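PDB 5SWV: pentafunctional AROM polypeptide from Schizosaccharomyces pombe, which probably catalyses successive steps of the shikimate pathway, the deposited fragment carrying the dehydroquinate dehydratase and shikimate dehydrogenase portions. Local coordinates for residues S66-R69 and C70-L74; D321-D325 and E326-F330; R355-Y358 and D359-N363; A387-S390 and L391-G395; Y410-Q413 and D414-P418. All coordinates share one frame; numbering follows the deposited sequence.

Contact 1: residues S66-R69 and C70-L74; sequences SLLR and CSTTL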
loop_
_atom_site.group_PDB
_atom_site.type_symbol
_atom_site.label_atom_id
_atom_site.label_comp_id
_atom_site.label_asym_id
_atom_site.label_seq_id
_atom_site.Cartn_x
_atom_site.Cartn_y
_atom_site.Cartn_z
ATOM N N SER A 66 13.507 0.213 -12.482
ATOM C CA SER A 66 12.567 1.277 -12.863
ATOM C C SER A 66 11.265 0.684 -13.394
ATOM O O SER A 66 10.194 1.188 -13.068
ATOM C CB SER A 66 13.183 2.313 -13.830
ATOM O OG SER A 66 13.943 1.697 -14.838
ATOM N N LEU A 67 11.350 -0.396 -14.170
ATOM C CA LEU A 67 10.154 -1.095 -14.662
ATOM C C LEU A 67 9.215 -1.475 -13.512
ATOM O O LEU A 67 7.990 -1.381 -13.643
ATOM C CB LEU A 67 10.547 -2.340 -15.477
ATOM C CG LEU A 67 9.451 -3.152 -16.179
ATOM C CD1 LEU A 67 8.679 -2.312 -17.187
ATOM C CD2 LEU A 67 10.050 -4.365 -16.874
ATOM N N LEU A 68 9.793 -1.870 -12.382
ATOM C CA LEU A 68 9.020 -2.221 -11.195
ATOM C C LEU A 68 8.434 -0.971 -10.530
ATOM O O LEU A 68 7.242 -0.940 -10.174
ATOM C CB LEU A 68 9.903 -2.996 -10.211
ATOM C CG LEU A 68 9.349 -3.284 -8.823
ATOM C CD1 LEU A 68 8.162 -4.218 -8.928
ATOM C CD2 LEU A 68 10.432 -3.850 -7.921
ATOM N N ARG A 69 9.267 0.053 -10.356
ATOM C CA ARG A 69 8.812 1.339 -9.795
ATOM C C ARG A 69 7.636 1.995 -10.533
ATOM O O ARG A 69 6.900 2.748 -9.932
ATOM C CB ARG A 69 9.970 2.337 -9.699
ATOM C CG ARG A 69 10.878 2.114 -8.503
ATOM C CD ARG A 69 11.246 3.456 -7.910
ATOM N NE ARG A 69 12.171 3.404 -6.775
ATOM C CZ ARG A 69 11.846 3.163 -5.497
ATOM N NH1 ARG A 69 10.593 2.881 -5.114
ATOM N NH2 ARG A 69 12.808 3.186 -4.577
ATOM N N CYS A 70 7.479 1.711 -11.821
ATOM C CA CYS A 70 6.304 2.143 -12.589
ATOM C C CYS A 70 5.050 1.294 -12.345
ATOM O O CYS A 70 3.983 1.644 -12.842
ATOM C CB CYS A 70 6.620 2.186 -14.106
ATOM S SG CYS A 70 7.655 3.599 -14.595
ATOM N N SER A 71 5.171 0.170 -11.639
ATOM C CA SER A 71 4.024 -0.679 -11.345
ATOM C C SER A 71 3.661 -0.723 -9.872
ATOM O O SER A 71 2.653 -1.324 -9.526
ATOM C CB SER A 71 4.286 -2.095 -11.852
ATOM O OG SER A 71 4.353 -2.126 -13.270
ATOM N N THR A 72 4.468 -0.107 -9.004
ATOM C CA THR A 72 4.167 -0.082 -7.571
ATOM C C THR A 72 4.855 1.069 -6.852
ATOM O O THR A 72 5.967 1.466 -7.200
ATOM C CB THR A 72 4.554 -1.404 -6.851
ATOM O OG1 THR A 72 4.151 -1.338 -5.477
ATOM C CG2 THR A 72 6.047 -1.645 -6.882
ATOM N N THR A 73 4.175 1.539 -5.811
ATOM C CA THR A 73 4.651 2.600 -4.942
ATOM C C THR A 73 5.415 2.080 -3.734
ATOM O O THR A 73 5.915 2.873 -2.937
ATOM C CB THR A 73 3.459 3.423 -4.401
ATOM O OG1 THR A 73 2.601 2.585 -3.612
ATOM C CG2 THR A 73 2.652 4.019 -5.544
ATOM N N LEU A 74 5.475 0.758 -3.576
ATOM C CA LEU A 74 6.087 0.151 -2.405
ATOM C C LEU A 74 7.592 0.419 -2.364
ATOM O O LEU A 74 8.272 0.305 -3.381
ATOM C CB LEU A 74 5.838 -1.371 -2.370
ATOM C CG LEU A 74 4.402 -1.859 -2.134
ATOM C CD1 LEU A 74 4.346 -3.382 -2.196
ATOM C CD2 LEU A 74 3.848 -1.342 -0.807
#

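Contact 2: residues D321-D325 and E326-F330; sequences DELSD and EARFF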
loop_
_atom_site.group_PDB
_atom_site.type_symbol
_atom_site.label_atom_id
_atom_site.label_comp_id
_atom_site.label_asym_id
_atom_site.label_seq_id
_atom_site.Cartn_x
_atom_site.Cartn_y
_atom_site.Cartn_z
ATOM N N ASP A 321 -11.525 11.063 19.667
ATOM C CA ASP A 321 -10.476 11.833 20.355
ATOM C C ASP A 321 -9.505 12.503 19.360
ATOM O O ASP A 321 -8.874 13.502 19.683
ATOM C CB ASP A 321 -9.672 10.900 21.278
ATOM C CG ASP A 321 -10.551 10.159 22.292
ATOM O OD1 ASP A 321 -11.020 10.817 23.229
ATOM O OD2 ASP A 321 -10.775 8.931 22.168
ATOM N N GLU A 322 -9.368 11.899 18.178
ATOM C CA GLU A 322 -8.467 12.325 17.114
ATOM C C GLU A 322 -9.199 12.254 15.785
ATOM O O GLU A 322 -10.096 11.428 15.622
ATOM C CB GLU A 322 -7.312 11.351 16.981
ATOM C CG GLU A 322 -6.210 11.482 17.994
ATOM C CD GLU A 322 -5.124 10.433 17.783
ATOM O OE1 GLU A 322 -4.982 9.891 16.649
ATOM O OE2 GLU A 322 -4.407 10.142 18.768
ATOM N N LEU A 323 -8.774 13.077 14.828
ATOM C CA LEU A 323 -9.221 12.969 13.446
ATOM C C LEU A 323 -8.030 12.971 12.512
ATOM O O LEU A 323 -7.018 13.576 12.807
ATOM C CB LEU A 323 -10.116 14.142 13.099
ATOM C CG LEU A 323 -11.436 14.203 13.859
ATOM C CD1 LEU A 323 -12.117 15.558 13.671
ATOM C CD2 LEU A 323 -12.337 13.071 13.399
ATOM N N SER A 324 -8.151 12.305 11.374
ATOM C CA SER A 324 -7.135 12.421 10.331
ATOM C C SER A 324 -7.344 13.756 9.647
ATOM O O SER A 324 -8.413 14.355 9.757
ATOM C CB SER A 324 -7.258 11.304 9.305
ATOM O OG SER A 324 -8.327 11.551 8.413
ATOM N N ASP A 325 -6.331 14.208 8.923
ATOM C CA ASP A 325 -6.431 15.478 8.203
ATOM C C ASP A 325 -7.667 15.494 7.305
ATOM O O ASP A 325 -8.413 16.464 7.310
ATOM C CB ASP A 325 -5.171 15.751 7.369
ATOM C CG ASP A 325 -3.915 16.003 8.222
ATOM O OD1 ASP A 325 -4.010 16.422 9.403
ATOM O OD2 ASP A 325 -2.805 15.794 7.679
ATOM N N GLU A 326 -7.904 14.402 6.578
ATOM C CA GLU A 326 -8.992 14.372 5.606
ATOM C C GLU A 326 -10.328 14.406 6.318
ATOM O O GLU A 326 -11.241 15.094 5.883
ATOM C CB GLU A 326 -8.918 13.157 4.680
ATOM C CG GLU A 326 -7.793 13.202 3.653
ATOM C CD GLU A 326 -6.409 12.857 4.203
ATOM O OE1 GLU A 326 -6.291 12.381 5.368
ATOM O OE2 GLU A 326 -5.422 13.103 3.465
ATOM N N ALA A 327 -10.436 13.689 7.427
ATOM C CA ALA A 327 -11.683 13.667 8.183
ATOM C C ALA A 327 -12.014 15.049 8.706
ATOM O O ALA A 327 -13.167 15.463 8.657
ATOM C CB ALA A 327 -11.638 12.651 9.329
ATOM N N ARG A 328 -11.002 15.760 9.188
ATOM C CA ARG A 328 -11.203 17.124 9.648
ATOM C C ARG A 328 -11.547 18.028 8.485
ATOM O O ARG A 328 -12.493 18.787 8.552
ATOM C CB ARG A 328 -9.979 17.673 10.345
ATOM C CG ARG A 328 -10.275 18.977 11.087
ATOM C CD ARG A 328 -9.003 19.660 11.562
ATOM N NE ARG A 328 -8.011 18.653 11.945
ATOM C CZ ARG A 328 -8.057 17.909 13.056
ATOM N NH1 ARG A 328 -9.036 18.063 13.961
ATOM N NH2 ARG A 328 -7.097 17.002 13.263
ATOM N N PHE A 329 -10.787 17.932 7.413
ATOM C CA PHE A 329 -10.984 18.821 6.310
ATOM C C PHE A 329 -12.376 18.649 5.716
ATOM O O PHE A 329 -13.045 19.634 5.502
ATOM C CB PHE A 329 -9.908 18.605 5.265
ATOM C CG PHE A 329 -10.035 19.516 4.104
ATOM C CD1 PHE A 329 -9.759 20.860 4.244
ATOM C CD2 PHE A 329 -10.445 19.032 2.864
ATOM C CE1 PHE A 329 -9.877 21.721 3.153
ATOM C CE2 PHE A 329 -10.561 19.866 1.776
ATOM C CZ PHE A 329 -10.286 21.217 1.920
ATOM N N PHE A 330 -12.812 17.414 5.470
ATOM C CA PHE A 330 -14.152 17.163 4.922
ATOM C C PHE A 330 -15.253 17.108 5.985
ATOM O O PHE A 330 -16.432 16.976 5.637
ATOM C CB PHE A 330 -14.187 15.849 4.143
ATOM C CG PHE A 330 -13.279 15.810 2.949
ATOM C CD1 PHE A 330 -13.406 16.732 1.935
ATOM C CD2 PHE A 330 -12.327 14.798 2.811
ATOM C CE1 PHE A 330 -12.574 16.682 0.822
ATOM C CE2 PHE A 330 -11.503 14.727 1.693
ATOM C CZ PHE A 330 -11.626 15.668 0.694
#

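Contact 3: residues R355-Y358 and D359-N363; sequences RGIY and DTFAN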
loop_
_atom_site.group_PDB
_atom_site.type_symbol
_atom_site.label_atom_id
_atom_site.label_comp_id
_atom_site.label_asym_id
_atom_site.label_seq_id
_atom_site.Cartn_x
_atom_site.Cartn_y
_atom_site.Cartn_z
ATOM N N ARG A 355 -10.387 8.006 -1.061
ATOM C CA ARG A 355 -9.491 6.948 -1.499
ATOM C C ARG A 355 -10.133 6.107 -2.601
ATOM O O ARG A 355 -9.440 5.631 -3.500
ATOM C CB ARG A 355 -9.084 6.060 -0.319
ATOM C CG ARG A 355 -8.266 6.780 0.754
ATOM C CD ARG A 355 -6.852 7.120 0.285
ATOM N NE ARG A 355 -6.243 5.879 -0.132
ATOM C CZ ARG A 355 -5.748 4.971 0.697
ATOM N NH1 ARG A 355 -5.691 5.179 2.007
ATOM N NH2 ARG A 355 -5.281 3.844 0.203
ATOM N N GLY A 356 -11.452 5.936 -2.544
ATOM C CA GLY A 356 -12.182 5.281 -3.614
ATOM C C GLY A 356 -11.911 5.916 -4.970
ATOM O O GLY A 356 -11.825 5.217 -5.987
ATOM N N ILE A 357 -11.773 7.242 -4.974
ATOM C CA ILE A 357 -11.460 7.997 -6.183
ATOM C C ILE A 357 -9.978 7.924 -6.478
ATOM O O ILE A 357 -9.581 7.468 -7.533
ATOM C CB ILE A 357 -11.904 9.466 -6.059
ATOM C CG1 ILE A 357 -13.426 9.521 -5.808
ATOM C CG2 ILE A 357 -11.550 10.244 -7.325
ATOM C CD1 ILE A 357 -13.947 10.886 -5.431
ATOM N N TYR A 358 -9.169 8.352 -5.527
ATOM C CA TYR A 358 -7.739 8.379 -5.693
ATOM C C TYR A 358 -7.162 7.040 -6.119
ATOM O O TYR A 358 -6.476 6.960 -7.130
ATOM C CB TYR A 358 -7.068 8.837 -4.396
ATOM C CG TYR A 358 -5.581 8.954 -4.532
ATOM C CD1 TYR A 358 -4.763 7.865 -4.278
ATOM C CD2 TYR A 358 -4.990 10.142 -4.962
ATOM C CE1 TYR A 358 -3.387 7.956 -4.430
ATOM C CE2 TYR A 358 -3.617 10.252 -5.107
ATOM C CZ TYR A 358 -2.819 9.154 -4.846
ATOM O OH TYR A 358 -1.462 9.216 -4.991
ATOM N N ASP A 359 -7.440 5.995 -5.344
ATOM C CA ASP A 359 -6.842 4.669 -5.570
ATOM C C ASP A 359 -7.300 4.031 -6.885
ATOM O O ASP A 359 -6.584 3.192 -7.459
ATOM C CB ASP A 359 -7.192 3.678 -4.450
ATOM C CG ASP A 359 -6.630 4.055 -3.080
ATOM O OD1 ASP A 359 -5.922 5.073 -2.908
ATOM O OD2 ASP A 359 -6.915 3.284 -2.140
ATOM N N THR A 360 -8.505 4.377 -7.335
ATOM C CA THR A 360 -9.020 3.856 -8.596
ATOM C C THR A 360 -8.176 4.390 -9.758
ATOM O O THR A 360 -7.729 3.618 -10.592
ATOM C CB THR A 360 -10.505 4.207 -8.772
ATOM O OG1 THR A 360 -11.251 3.580 -7.733
ATOM C CG2 THR A 360 -11.032 3.731 -10.102
ATOM N N PHE A 361 -7.950 5.703 -9.782
ATOM C CA PHE A 361 -7.064 6.331 -10.759
ATOM C C PHE A 361 -5.641 5.808 -10.642
ATOM O O PHE A 361 -5.031 5.433 -11.641
ATOM C CB PHE A 361 -7.080 7.865 -10.620
ATOM C CG PHE A 361 -8.273 8.518 -11.270
ATOM C CD1 PHE A 361 -8.339 8.664 -12.649
ATOM C CD2 PHE A 361 -9.328 8.995 -10.508
ATOM C CE1 PHE A 361 -9.438 9.251 -13.252
ATOM C CE2 PHE A 361 -10.430 9.597 -11.111
ATOM C CZ PHE A 361 -10.484 9.716 -12.483
ATOM N N ALA A 362 -5.123 5.756 -9.420
ATOM C CA ALA A 362 -3.760 5.260 -9.193
ATOM C C ALA A 362 -3.508 3.918 -9.897
ATOM O O ALA A 362 -2.468 3.748 -10.532
ATOM C CB ALA A 362 -3.468 5.147 -7.706
ATOM N N ASN A 363 -4.480 3.004 -9.816
ATOM C CA ASN A 363 -4.385 1.681 -10.449
ATOM C C ASN A 363 -4.760 1.639 -11.923
ATOM O O ASN A 363 -4.199 0.840 -12.673
ATOM C CB ASN A 363 -5.217 0.635 -9.677
ATOM C CG ASN A 363 -4.528 0.177 -8.400
ATOM O OD1 ASN A 363 -3.838 -0.856 -8.382
ATOM N ND2 ASN A 363 -4.673 0.967 -7.332
#

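Contact 4: residues A387-S390 and L391-G395; sequences AIYS and LHRLG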
loop_
_atom_site.group_PDB
_atom_site.type_symbol
_atom_site.label_atom_id
_atom_site.label_comp_id
_atom_site.label_asym_id
_atom_site.label_seq_id
_atom_site.Cartn_x
_atom_site.Cartn_y
_atom_site.Cartn_z
ATOM N N ALA A 387 -13.417 14.353 -4.963
ATOM C CA ALA A 387 -12.913 14.218 -6.325
ATOM C C ALA A 387 -11.897 15.312 -6.690
ATOM O O ALA A 387 -10.843 15.021 -7.265
ATOM C CB ALA A 387 -14.068 14.210 -7.310
ATOM N N ILE A 388 -12.205 16.559 -6.340
ATOM C CA ILE A 388 -11.274 17.662 -6.541
ATOM C C ILE A 388 -9.988 17.431 -5.752
ATOM O O ILE A 388 -8.906 17.447 -6.336
ATOM C CB ILE A 388 -11.922 19.006 -6.203
ATOM C CG1 ILE A 388 -12.926 19.333 -7.288
ATOM C CG2 ILE A 388 -10.891 20.131 -6.114
ATOM C CD1 ILE A 388 -13.837 20.478 -6.929
ATOM N N TYR A 389 -10.097 17.186 -4.447
ATOM C CA TYR A 389 -8.914 16.810 -3.636
ATOM C C TYR A 389 -8.108 15.671 -4.287
ATOM O O TYR A 389 -6.895 15.783 -4.455
ATOM C CB TYR A 389 -9.314 16.443 -2.202
ATOM C CG TYR A 389 -8.187 15.916 -1.345
ATOM C CD1 TYR A 389 -7.105 16.714 -1.018
ATOM C CD2 TYR A 389 -8.210 14.607 -0.849
ATOM C CE1 TYR A 389 -6.067 16.236 -0.215
ATOM C CE2 TYR A 389 -7.180 14.109 -0.055
ATOM C CZ TYR A 389 -6.103 14.922 0.267
ATOM O OH TYR A 389 -5.081 14.419 1.056
ATOM N N SER A 390 -8.795 14.604 -4.692
ATOM C CA SER A 390 -8.121 13.453 -5.305
ATOM C C SER A 390 -7.394 13.861 -6.581
ATOM O O SER A 390 -6.234 13.526 -6.755
ATOM C CB SER A 390 -9.103 12.305 -5.585
ATOM O OG SER A 390 -9.607 11.776 -4.381
ATOM N N LEU A 391 -8.059 14.588 -7.470
ATOM C CA LEU A 391 -7.401 14.964 -8.732
ATOM C C LEU A 391 -6.206 15.861 -8.458
ATOM O O LEU A 391 -5.151 15.671 -9.038
ATOM C CB LEU A 391 -8.375 15.615 -9.725
ATOM C CG LEU A 391 -9.406 14.641 -10.310
ATOM C CD1 LEU A 391 -10.303 15.307 -11.329
ATOM C CD2 LEU A 391 -8.725 13.444 -10.952
ATOM N N HIS A 392 -6.374 16.787 -7.525
ATOM C CA HIS A 392 -5.297 17.675 -7.144
ATOM C C HIS A 392 -4.130 16.893 -6.566
ATOM O O HIS A 392 -2.970 17.136 -6.916
ATOM C CB HIS A 392 -5.773 18.747 -6.148
ATOM C CG HIS A 392 -4.763 19.827 -5.904
ATOM N ND1 HIS A 392 -3.779 19.720 -4.945
ATOM C CD2 HIS A 392 -4.572 21.023 -6.510
ATOM C CE1 HIS A 392 -3.026 20.805 -4.969
ATOM N NE2 HIS A 392 -3.483 21.610 -5.911
ATOM N N ARG A 393 -4.431 15.927 -5.713
ATOM C CA ARG A 393 -3.382 15.146 -5.064
ATOM C C ARG A 393 -2.613 14.274 -6.036
ATOM O O ARG A 393 -1.466 13.978 -5.797
ATOM C CB ARG A 393 -3.982 14.285 -3.953
ATOM C CG ARG A 393 -2.962 13.679 -3.010
ATOM C CD ARG A 393 -3.543 13.493 -1.622
ATOM N NE ARG A 393 -2.865 12.387 -0.955
ATOM C CZ ARG A 393 -1.788 12.483 -0.186
ATOM N NH1 ARG A 393 -1.217 13.663 0.067
ATOM N NH2 ARG A 393 -1.274 11.374 0.339
ATOM N N LEU A 394 -3.251 13.864 -7.125
ATOM C CA LEU A 394 -2.587 13.119 -8.184
ATOM C C LEU A 394 -1.812 14.022 -9.138
ATOM O O LEU A 394 -1.216 13.513 -10.076
ATOM C CB LEU A 394 -3.616 12.327 -9.003
ATOM C CG LEU A 394 -4.448 11.227 -8.327
ATOM C CD1 LEU A 394 -5.817 11.055 -8.967
ATOM C CD2 LEU A 394 -3.722 9.900 -8.354
ATOM N N GLY A 395 -1.851 15.341 -8.950
ATOM C CA GLY A 395 -1.025 16.273 -9.724
ATOM C C GLY A 395 -1.691 16.986 -10.900
ATOM O O GLY A 395 -1.010 17.678 -11.655
#

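Contact 5: residues Y410-Q413 and D414-P418; sequences YRVQ and DVFPP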
loop_
_atom_site.group_PDB
_atom_site.type_symbol
_atom_site.label_atom_id
_atom_site.label_comp_id
_atom_site.label_asym_id
_atom_site.label_seq_id
_atom_site.Cartn_x
_atom_site.Cartn_y
_atom_site.Cartn_z
ATOM N N TYR A 410 -19.257 27.423 -7.299
ATOM C CA TYR A 410 -18.628 28.365 -6.371
ATOM C C TYR A 410 -18.606 27.870 -4.932
ATOM O O TYR A 410 -17.623 28.041 -4.245
ATOM C CB TYR A 410 -19.279 29.763 -6.454
ATOM C CG TYR A 410 -18.707 30.626 -7.565
ATOM C CD1 TYR A 410 -17.343 30.929 -7.586
ATOM C CD2 TYR A 410 -19.518 31.138 -8.590
ATOM C CE1 TYR A 410 -16.794 31.694 -8.596
ATOM C CE2 TYR A 410 -18.977 31.913 -9.605
ATOM C CZ TYR A 410 -17.610 32.182 -9.596
ATOM O OH TYR A 410 -17.018 32.943 -10.570
ATOM N N ARG A 411 -19.678 27.245 -4.480
ATOM C CA ARG A 411 -19.713 26.707 -3.128
ATOM C C ARG A 411 -18.568 25.682 -2.893
ATOM O O ARG A 411 -17.889 25.678 -1.845
ATOM C CB ARG A 411 -21.070 26.054 -2.874
ATOM C CG ARG A 411 -21.297 25.671 -1.425
ATOM C CD ARG A 411 -21.956 24.315 -1.291
ATOM N NE ARG A 411 -23.284 24.377 -1.894
ATOM C CZ ARG A 411 -23.723 23.649 -2.924
ATOM N NH1 ARG A 411 -22.969 22.714 -3.519
ATOM N NH2 ARG A 411 -24.968 23.852 -3.352
ATOM N N VAL A 412 -18.368 24.835 -3.895
ATOM C CA VAL A 412 -17.325 23.837 -3.874
ATOM C C VAL A 412 -15.958 24.485 -3.977
ATOM O O VAL A 412 -15.061 24.140 -3.221
ATOM C CB VAL A 412 -17.486 22.859 -5.043
ATOM C CG1 VAL A 412 -16.292 21.912 -5.120
ATOM C CG2 VAL A 412 -18.792 22.088 -4.906
ATOM N N GLN A 413 -15.793 25.390 -4.937
ATOM C CA GLN A 413 -14.509 26.061 -5.150
ATOM C C GLN A 413 -14.014 26.733 -3.861
ATOM O O GLN A 413 -12.840 26.625 -3.515
ATOM C CB GLN A 413 -14.614 27.099 -6.288
ATOM C CG GLN A 413 -13.329 27.890 -6.582
ATOM C CD GLN A 413 -13.483 28.881 -7.724
ATOM O OE1 GLN A 413 -14.255 29.838 -7.627
ATOM N NE2 GLN A 413 -12.748 28.662 -8.812
ATOM N N ASP A 414 -14.933 27.387 -3.150
ATOM C CA ASP A 414 -14.603 28.203 -1.981
ATOM C C ASP A 414 -14.158 27.396 -0.757
ATOM O O ASP A 414 -13.670 27.980 0.202
ATOM C CB ASP A 414 -15.783 29.135 -1.607
ATOM C CG ASP A 414 -16.086 30.199 -2.697
ATOM O OD1 ASP A 414 -15.254 30.436 -3.616
ATOM O OD2 ASP A 414 -17.180 30.795 -2.644
ATOM N N VAL A 415 -14.330 26.075 -0.782
ATOM C CA VAL A 415 -13.727 25.186 0.223
ATOM C C VAL A 415 -12.191 25.165 0.118
ATOM O O VAL A 415 -11.497 24.944 1.094
ATOM C CB VAL A 415 -14.265 23.738 0.074
ATOM C CG1 VAL A 415 -13.521 22.754 0.974
ATOM C CG2 VAL A 415 -15.763 23.677 0.363
ATOM N N PHE A 416 -11.672 25.378 -1.079
ATOM C CA PHE A 416 -10.247 25.256 -1.346
ATOM C C PHE A 416 -9.612 26.635 -1.477
ATOM O O PHE A 416 -10.312 27.619 -1.651
ATOM C CB PHE A 416 -10.058 24.437 -2.616
ATOM C CG PHE A 416 -10.655 23.053 -2.528
ATOM C CD1 PHE A 416 -9.919 21.993 -2.019
ATOM C CD2 PHE A 416 -11.967 22.816 -2.928
ATOM C CE1 PHE A 416 -10.472 20.727 -1.931
ATOM C CE2 PHE A 416 -12.521 21.545 -2.839
ATOM C CZ PHE A 416 -11.772 20.505 -2.342
ATOM N N PRO A 417 -8.278 26.721 -1.376
ATOM C CA PRO A 417 -7.677 28.038 -1.531
ATOM C C PRO A 417 -7.747 28.516 -2.975
ATOM O O PRO A 417 -8.050 27.721 -3.854
ATOM C CB PRO A 417 -6.216 27.828 -1.103
ATOM C CG PRO A 417 -6.157 26.467 -0.484
ATOM C CD PRO A 417 -7.262 25.686 -1.119
ATOM N N PRO A 418 -7.484 29.813 -3.217
ATOM C CA PRO A 418 -7.570 30.399 -4.573
ATOM C C PRO A 418 -6.696 29.770 -5.662
ATOM O O PRO A 418 -7.095 29.740 -6.818
ATOM C CB PRO A 418 -7.156 31.856 -4.348
ATOM C CG PRO A 418 -7.579 32.125 -2.941
ATOM C CD PRO A 418 -7.286 30.855 -2.189
#

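Contact 1: residues S66-R69 and C70-L74
Leu68 and Thr72 run side by side and point the same way where helix 58-69 ends, with Leu68 CD1 lying 3.9 Å from Thr72 CG2. The threonine turns OG1 anti to its own backbone N (chi1 -176°); CG2 is thereby left to face the leucine, while Thr72 OG1 accepts from Leu74 N at 3.1 Å, closing an ST turn with an N-H...O angle of 169°. Arg69 sets CG anti to its carbonyl carbon and bends at chi2; its NH1 stays 3.9 Å from Leu74 O, whereas NH2 makes a salt bridge with Asp110. In the backbone, Cys70 N bonds to Ser66 O at 3.0 Å, and Leu68 O takes Ser71 N at 2.8 Å, plus a weak bond from Thr72 N. Thr72 and Leu68 both pack on Leu29, while the threonine hydroxyl helps to hold the turn that precedes strand 76-79 of the dehydroquinase barrel, so one residue serves apolar packing and chain direction together.

Contact 2: residues D321-D325 and E326-F330
Ser324 and Ala327 meet through a capping bond at the start of helix 325-330. Among the polar contacts, Ala327 N donates to Ser324 OG at 3.2 Å with an N-H...O angle of 164°. The serine torsion (chi1 77°) sets OG between its backbone N and carbonyl carbon, bringing it to Ala327 N in the first turn; the same hydroxyl also bonds to Asp350, so the cap is tied to the end of strand 345-350. Two backbone bonds continue the turn: Arg328 N to Ser324 O at 3.0 Å and Phe329 N to Asp325 O at 2.8 Å.

The apolar pair is Leu323 CD2 with Ala327 CB, at 4.2 Å. A separate, mixed contact sets Leu323 CB over one face of the Arg328 guanidinium, with Leu323 CD1 4.0 Å from Arg328 NH1. The arginine reaches back over the leucine because its chain bends at chi3 (-35°).

Charges come near without pairing: Asp325 OD1 is 5.0 Å from Arg328 NH2, so any attraction is probably modest. Glu322 makes a salt bridge with Arg348 of strand 345-350. The arrangement is a serine N-cap, here leading from edge strand 322-323 of the mixed sheet into a short helix in the shikimate dehydrogenase substrate-binding region.

Contact 3: residues R355-Y358 and D359-N363
Arg355 and Asp359 form an i to i+4 salt bridge on helix 353-364, which packs beside helix 382-393 in the shikimate dehydrogenase portion. The grip is side-on: Arg355 NE donates to Asp359 OD1 at 2.9 Å, nearly straight at 170° and close to the guanidinium plane, while Arg355 NH2 reaches Asp359 OD2 on its syn lone pair. That OD2 is tilted from the guanidinium plane, and this second bond is more bent, at 132°. Bends at chi2 and chi3 fold the arginine back to the carboxylate.

Among the apolar contacts, Ile357 and Phe361 point the same way, Ile357 CG2 to Phe361 CE2 at 4.0 Å, with the isoleucine against Ala387 and the phenylalanine against Val444. Tyr358 CE1 is 4.3 Å from Ala362 CB. The edge of the tyrosine ring also borders the Asp359 carboxylate, their planes 74° apart.

In the backbone, Ala362 N bonds to Tyr358 O at 2.9 Å. Asp359 O accepts two N-H groups of Asn363, from its backbone and its amide; Asn363 ND2 lies 2.9 Å from Asp359 O, which sits near the amide plane.

Contact 4: residues A387-S390 and L391-G395
The Tyr389 ring and the Arg393 guanidinium run alongside each other, their planes only 13° apart, and it is Arg393 CD that meets the phenol end obliquely, 3.2 Å from Tyr389 OH and 3.5 Å from Tyr389 CZ. Both first torsions put CG anti to the backbone N, which sends the two side chains the same way, and the extended arginine then carries its guanidinium past the hydroxyl. Beyond this pair, Trp354 meets the tyrosine ring edge-to-face, the hydroxyl makes a weak bond to Glu326, and His392 stacks on Tyr420.

Along the backbone the helix keeps its regular bonds, among them Arg393 N to Tyr389 O at 2.8 Å and Leu394 N to Ser390 O at 3.0 Å. Leu394 CG and CD1 fold against the same Ser390 O, each 3.3 Å from it, while the OG of buried Ser390 bonds to Ala386 O.

At the end of the helix Gly395 takes a positive phi (99°). The bond from Gly395 N to His392 O, at 2.9 Å, is one of the two backbone bonds that return into the last turn. This is a Schellman motif, closing the helix of the beta-alpha-beta unit from strand 374-378 to strand 398-403.

Contact 5: residues Y410-Q413 and D414-P418
Val412 and Phe416 make the close-packed side of this helix end. The edge of the phenylalanine ring faces two carbonyl oxygens: Phe416 CD2 comes to 3.4 Å from Val412 O, and Gln413 O also lies near the ring plane. Val412 CG1 reaches Phe416 CE2 more loosely, at 4.4 Å. With CG anti to the carbonyl carbon (chi1 -59°), the ring lies back along the last helical turn. Val415 CG1 sits over one face, 4.1 Å above the plane of the Phe416 ring. Its neighbours include Ile388 of helix 382-393, Ile422 and Tyr420, whose ring is nearly parallel to it; Val412 also rests on Ile388. Gln413 belongs to the packed side too, its extended chain (chi1 179°, chi2 179°) touching Ile422 and Ile424 of strand 422-426.

The backbone here makes a type I beta turn from Gln413 to Phe416, at the C-terminal end of helix 406-413 in the six-stranded parallel alpha/beta sheet, consistent with the Rossmann-like nucleotide-binding fold of shikimate dehydrogenases. Phe416 N bonds to Gln413 O at 3.0 Å, and Val415 N to Val412 O at 3.2 Å.

Exposed Asp414 forms the looser side. Asp414 N still bonds to Tyr410 O at 3.0 Å, but the carboxylate also lies beside that oxygen, Asp414 OD2 at 3.2 Å from Tyr410 O, an acceptor next to an acceptor that adds no bond. Gln413 OE1 stays 4.2 Å from Asp414 OD1.

In the fold
From the N terminus the five contacts follow in series; each is a local turn or helix segment, and none encloses or crosses another. Contact 1 ends helix 58-69 in the dehydroquinase barrel and touches none of the others, its nearest atoms about 7 Å from contact 3. Contact 2 leads from edge strand 322-323 into helix 325-330, which meets contact 4 through Glu326 and Phe330 on Tyr389, and contact 5 through Phe329 on Val415 and Phe416. Contact 3 lies beside contact 4, with centres about 10 Å apart and Tyr358 on Leu394. Contact 4 in turn meets contact 5, Ile388 against Val412. Helix 325-330, following an edge strand of the mixed sheet, thus packs on contacts 4 and 5 beside the parallel sheet.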